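Local coordinates for protein Alpha/beta hydrolase (Streptomyces albidoflavus, PDB 6KSU) that probably cyclises non-ribosomal peptides by macrolactamization, acting as a stand-alone cyclase of the penicillin-binding protein and beta-lactamase family, at residues Gly178-Gly183 with Ala252-Leu257; Trp194-Asp199 with Asp215-Gln220. One frame throughout, in Å; residues are numbered along the deposited sequence.

Contact 1: Gly178-Gly183 with Ala252-Leu257; sequences GYCLLG and AAAGGL
Ala254 rests its CB against two side chains of the helix that carries Gly178-Gly183: Tyr179 CB lies 4.0 Å from Ala254 CB, and Cys180 SG touches the same methyl at 3.9 Å. With SG anti to the carbonyl carbon and beside the backbone N (chi1 -61°), the thiol reaches the methyl along the flank of the helix. Tyr179 leaves its helix toward 252-257, but its end leads away; CB makes the contact, while the phenol runs on to hydrogen-bond through OH to Leu132 O. Ala253 O sits near the plane of this ring, at its edge, and accepts a hydrogen bond from Thr89. One ring face is occupied by Leu182 CD1, 3.5 Å above the plane and over the ring centre.

Ala253 supplies the second methyl of the contact. It points into the helix surface, Ala253 CB being 3.7 Å from Tyr179 O and 4.1 Å from Gly183 CA. No hydrogen bond crosses this buried interface, in which alanine methyls and Gly183 let the helices approach closely, Cys180 CA and Ala253 CA being 5.2 Å apart. Next to it, Tyr179 touches Lys86, and Ala254 O accepts a hydrogen bond from Lys86 NZ. Lys86 belongs to a Ser83-Lys86 pair consistent with the SxxK active-site motif of serine beta-lactamases and penicillin-binding proteins.

Contact 2: Trp194-Asp199 with Asp215-Gln220; sequences WWTAMD and DPRPGQ
Pro216 lies over one face of the Trp195 indole in a CH-pi contact, with its CD 3.6 Å from the centroid of the six-membered ring. It belongs to an Asx turn, in which Asp215 OD1 accepts from Arg217 N, met from above the carboxylate plane. The opposite indole face carries Trp194 CE3, so the ring is sandwiched. The Asp215 carboxylate lies nearly parallel to the indole, 6° between planes, with OD1 on the same face as the proline.

Arg217 lays a guanidinium face on Trp195 CB, NE being 3.6 Å from that carbon. A bend at chi3 (-60°) helps turn the group back onto Asp215, gripped side-on: Arg217 NE meets the syn lone pair of Asp215 OD1 at 2.8 Å, nearly straight (167°), and NH2 meets OD2 at 2.6 Å. OD1 thus accepts both Arg217 N and NE. This salt bridge fixes the guanidinium's rotation and would favour the ionised form of Asp215. NH1 faces the helix, where its bond to Thr196 OG1 is weak. Farther out, Trp195 NE1 bonds to His214 O, Thr196 OG1 to Asp193, and Asp199 to Arg204. A water connects the segments, accepting from Arg217 NH1 and donating to Asp199 OD2, both at 2.9 Å.

The two contacts have centres about 13 Å apart, both in the beta-lactamase-like part of the chain. Along the chain the order is 178-183, 194-199, 215-220, 252-257, so both segments of contact 2 fall between those of contact 1. Helices 176-189 and 194-206 are consecutive; 176-189 supplies a segment of contact 1 and 194-206 one of contact 2. Helix 252-255 joins the contacts: Ala252 CB packs on Trp195 CZ2 at 3.3 Å, and Ala253 CA on Trp194 CE2 at 3.6 Å. Helices 176-189 and 194-206 both pack on helix 85-98, which carries Lys86 of the probable active site; contact 1 is buried, and contact 2 reaches the surface on its 215-220 loop side.

Contact 1: Gly178-Gly183 with Ala252-Leu257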
loop_
_atom_site.group_PDB
_atom_site.type_symbol
_atom_site.label_atom_id
_atom_site.label_comp_id
_atom_site.label_asym_id
_atom_site.label_seq_id
_atom_site.Cartn_x
_atom_site.Cartn_y
_atom_site.Cartn_z
ATOM N N GLY A 178 -10.160 1.593 -6.112
ATOM C CA GLY A 178 -10.651 2.709 -5.326
ATOM C C GLY A 178 -9.775 3.938 -5.476
ATOM O O GLY A 178 -10.272 5.067 -5.575
ATOM N N TYR A 179 -8.461 3.737 -5.536
ATOM C CA TYR A 179 -7.605 4.898 -5.669
ATOM C C TYR A 179 -7.541 5.380 -7.107
ATOM O O TYR A 179 -7.405 6.584 -7.338
ATOM C CB TYR A 179 -6.225 4.602 -5.102
ATOM C CG TYR A 179 -6.131 5.019 -3.646
ATOM C CD1 TYR A 179 -5.340 6.103 -3.259
ATOM C CD2 TYR A 179 -6.858 4.347 -2.660
ATOM C CE1 TYR A 179 -5.257 6.489 -1.935
ATOM C CE2 TYR A 179 -6.784 4.739 -1.321
ATOM C CZ TYR A 179 -5.973 5.807 -0.976
ATOM O OH TYR A 179 -5.879 6.202 0.329
ATOM N N CYS A 180 -7.707 4.482 -8.078
ATOM C CA CYS A 180 -7.816 4.942 -9.455
ATOM C C CYS A 180 -9.041 5.825 -9.634
ATOM O O CYS A 180 -9.010 6.792 -10.405
ATOM C CB CYS A 180 -7.845 3.747 -10.397
ATOM S SG CYS A 180 -6.333 2.739 -10.285
ATOM N N LEU A 181 -10.123 5.530 -8.905
ATOM C CA LEU A 181 -11.265 6.442 -8.883
ATOM C C LEU A 181 -10.908 7.766 -8.229
ATOM O O LEU A 181 -11.458 8.808 -8.600
ATOM C CB LEU A 181 -12.445 5.808 -8.149
ATOM C CG LEU A 181 -13.213 4.727 -8.894
ATOM C CD1 LEU A 181 -14.174 4.010 -7.944
ATOM C CD2 LEU A 181 -13.949 5.342 -10.078
ATOM N N LEU A 182 -9.996 7.753 -7.253
ATOM C CA LEU A 182 -9.554 9.019 -6.688
ATOM C C LEU A 182 -8.839 9.865 -7.740
ATOM O O LEU A 182 -8.913 11.101 -7.700
ATOM C CB LEU A 182 -8.673 8.758 -5.469
ATOM C CG LEU A 182 -9.436 8.381 -4.189
ATOM C CD1 LEU A 182 -8.516 7.866 -3.079
ATOM C CD2 LEU A 182 -10.264 9.586 -3.700
ATOM N N GLY A 183 -8.174 9.220 -8.705
ATOM C CA GLY A 183 -7.618 9.957 -9.826
ATOM C C GLY A 183 -8.691 10.635 -10.663
ATOM O O GLY A 183 -8.535 11.783 -11.092
ATOM N N ALA A 252 -2.028 3.996 -12.395
ATOM C CA ALA A 252 -1.103 5.084 -12.064
ATOM C C ALA A 252 -1.409 5.752 -10.728
ATOM O O ALA A 252 -0.512 5.910 -9.891
ATOM C CB ALA A 252 -1.109 6.129 -13.182
ATOM N N ALA A 253 -2.662 6.196 -10.520
ATOM C CA ALA A 253 -2.997 6.886 -9.275
ATOM C C ALA A 253 -2.921 5.963 -8.063
ATOM O O ALA A 253 -2.932 6.444 -6.919
ATOM C CB ALA A 253 -4.403 7.519 -9.359
ATOM N N ALA A 254 -2.866 4.653 -8.284
ATOM C CA ALA A 254 -2.744 3.699 -7.195
ATOM C C ALA A 254 -1.322 3.164 -7.012
ATOM O O ALA A 254 -0.980 2.753 -5.901
ATOM C CB ALA A 254 -3.719 2.525 -7.410
ATOM N N GLY A 255 -0.479 3.172 -8.050
ATOM C CA GLY A 255 0.848 2.582 -7.899
ATOM C C GLY A 255 1.957 3.045 -8.833
ATOM O O GLY A 255 3.055 2.476 -8.805
ATOM N N GLY A 256 1.709 4.056 -9.656
ATOM C CA GLY A 256 2.622 4.385 -10.732
ATOM C C GLY A 256 3.695 5.427 -10.484
ATOM O O GLY A 256 4.385 5.790 -11.439
ATOM N N LEU A 257 3.847 5.937 -9.260
ATOM C CA LEU A 257 4.870 6.924 -8.951
ATOM C C LEU A 257 6.242 6.285 -8.761
ATOM O O LEU A 257 6.378 5.149 -8.289
ATOM C CB LEU A 257 4.522 7.707 -7.692
ATOM C CG LEU A 257 3.916 9.063 -7.991
ATOM C CD1 LEU A 257 3.323 9.660 -6.726
ATOM C CD2 LEU A 257 4.973 9.970 -8.627
#

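Contact 2: Trp194-Asp199 with Asp215-Gln220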
loop_
_atom_site.group_PDB
_atom_site.type_symbol
_atom_site.label_atom_id
_atom_site.label_comp_id
_atom_site.label_asym_id
_atom_site.label_seq_id
_atom_site.Cartn_x
_atom_site.Cartn_y
_atom_site.Cartn_z
ATOM N N TRP A 194 -4.518 13.402 -13.415
ATOM C CA TRP A 194 -3.844 13.042 -12.167
ATOM C C TRP A 194 -2.346 13.341 -12.216
ATOM O O TRP A 194 -1.785 13.841 -11.238
ATOM C CB TRP A 194 -4.073 11.559 -11.831
ATOM C CG TRP A 194 -3.222 11.100 -10.682
ATOM C CD1 TRP A 194 -3.505 11.229 -9.357
ATOM C CD2 TRP A 194 -1.933 10.451 -10.757
ATOM N NE1 TRP A 194 -2.480 10.690 -8.591
ATOM C CE2 TRP A 194 -1.508 10.208 -9.429
ATOM C CE3 TRP A 194 -1.114 10.035 -11.817
ATOM C CZ2 TRP A 194 -0.298 9.597 -9.132
ATOM C CZ3 TRP A 194 0.093 9.432 -11.527
ATOM C CH2 TRP A 194 0.489 9.203 -10.190
ATOM N N TRP A 195 -1.680 13.026 -13.333
ATOM C CA TRP A 195 -0.247 13.321 -13.456
ATOM C C TRP A 195 0.030 14.814 -13.289
ATOM O O TRP A 195 0.866 15.219 -12.466
ATOM C CB TRP A 195 0.286 12.857 -14.813
ATOM C CG TRP A 195 0.385 11.378 -15.015
ATOM C CD1 TRP A 195 1.516 10.619 -14.943
ATOM C CD2 TRP A 195 -0.678 10.482 -15.378
ATOM N NE1 TRP A 195 1.221 9.304 -15.213
ATOM C CE2 TRP A 195 -0.117 9.191 -15.483
ATOM C CE3 TRP A 195 -2.047 10.642 -15.609
ATOM C CZ2 TRP A 195 -0.872 8.074 -15.825
ATOM C CZ3 TRP A 195 -2.803 9.523 -15.943
ATOM C CH2 TRP A 195 -2.211 8.255 -16.043
ATOM N N THR A 196 -0.654 15.646 -14.082
ATOM C CA THR A 196 -0.403 17.079 -14.040
ATOM C C THR A 196 -0.659 17.628 -12.645
ATOM O O THR A 196 0.136 18.415 -12.122
ATOM C CB THR A 196 -1.273 17.793 -15.076
ATOM O OG1 THR A 196 -0.999 17.259 -16.376
ATOM C CG2 THR A 196 -1.011 19.291 -15.079
ATOM N N ALA A 197 -1.749 17.200 -12.015
ATOM C CA ALA A 197 -2.090 17.701 -10.691
ATOM C C ALA A 197 -1.105 17.203 -9.642
ATOM O O ALA A 197 -0.672 17.975 -8.775
ATOM C CB ALA A 197 -3.521 17.284 -10.340
ATOM N N MET A 198 -0.742 15.911 -9.696
ATOM C CA MET A 198 0.276 15.392 -8.788
ATOM C C MET A 198 1.571 16.197 -8.902
ATOM O O MET A 198 2.167 16.603 -7.895
ATOM C CB MET A 198 0.519 13.906 -9.090
ATOM C CG MET A 198 1.565 13.224 -8.245
ATOM S SD MET A 198 1.254 13.295 -6.464
ATOM C CE MET A 198 -0.027 12.070 -6.221
ATOM N N ASP A 199 2.014 16.450 -10.131
ATOM C CA ASP A 199 3.226 17.242 -10.330
ATOM C C ASP A 199 3.052 18.657 -9.770
ATOM O O ASP A 199 3.714 19.045 -8.802
ATOM C CB ASP A 199 3.586 17.264 -11.822
ATOM C CG ASP A 199 4.938 17.943 -12.109
ATOM O OD1 ASP A 199 5.629 18.387 -11.162
ATOM O OD2 ASP A 199 5.310 18.028 -13.293
ATOM N N ASP A 215 3.950 7.586 -18.239
ATOM C CA ASP A 215 3.424 8.938 -18.408
ATOM C C ASP A 215 2.780 9.050 -19.784
ATOM O O ASP A 215 3.502 9.116 -20.798
ATOM C CB ASP A 215 4.540 9.970 -18.240
ATOM C CG ASP A 215 4.020 11.389 -18.128
ATOM O OD1 ASP A 215 2.841 11.609 -18.462
ATOM O OD2 ASP A 215 4.797 12.301 -17.745
ATOM N N PRO A 216 1.448 9.068 -19.887
ATOM C CA PRO A 216 0.795 9.144 -21.204
ATOM C C PRO A 216 0.746 10.541 -21.804
ATOM O O PRO A 216 0.168 10.701 -22.883
ATOM C CB PRO A 216 -0.625 8.633 -20.911
ATOM C CG PRO A 216 -0.863 9.023 -19.487
ATOM C CD PRO A 216 0.477 9.009 -18.783
ATOM N N ARG A 217 1.313 11.547 -21.151
ATOM C CA ARG A 217 1.224 12.867 -21.767
ATOM C C ARG A 217 2.422 13.105 -22.678
ATOM O O ARG A 217 3.523 12.617 -22.403
ATOM C CB ARG A 217 1.175 13.961 -20.701
ATOM C CG ARG A 217 0.135 13.765 -19.603
ATOM C CD ARG A 217 0.501 14.581 -18.367
ATOM N NE ARG A 217 1.811 14.178 -17.851
ATOM C CZ ARG A 217 2.520 14.857 -16.955
ATOM N NH1 ARG A 217 2.063 16.008 -16.468
ATOM N NH2 ARG A 217 3.699 14.383 -16.556
ATOM N N PRO A 218 2.257 13.824 -23.792
ATOM C CA PRO A 218 3.459 14.243 -24.533
ATOM C C PRO A 218 4.363 15.069 -23.648
ATOM O O PRO A 218 5.524 14.704 -23.437
ATOM C CB PRO A 218 2.893 15.036 -25.717
ATOM C CG PRO A 218 1.541 15.469 -25.269
ATOM C CD PRO A 218 1.026 14.401 -24.354
ATOM N N GLY A 219 3.820 16.133 -23.059
ATOM C CA GLY A 219 4.549 16.890 -22.057
ATOM C C GLY A 219 5.552 17.808 -22.703
ATOM O O GLY A 219 5.245 18.507 -23.676
ATOM N N GLN A 220 6.757 17.826 -22.144
ATOM C CA GLN A 220 7.894 18.487 -22.770
ATOM C C GLN A 220 9.007 17.447 -22.880
ATOM O O GLN A 220 8.775 16.233 -22.769
ATOM C CB GLN A 220 8.322 19.734 -21.984
ATOM C CG GLN A 220 7.172 20.558 -21.409
ATOM C CD GLN A 220 7.639 21.512 -20.320
ATOM O OE1 GLN A 220 8.379 22.463 -20.587
ATOM N NE2 GLN A 220 7.222 21.254 -19.081
HETATM O O HOH W 1 3.313 18.395 -15.361
#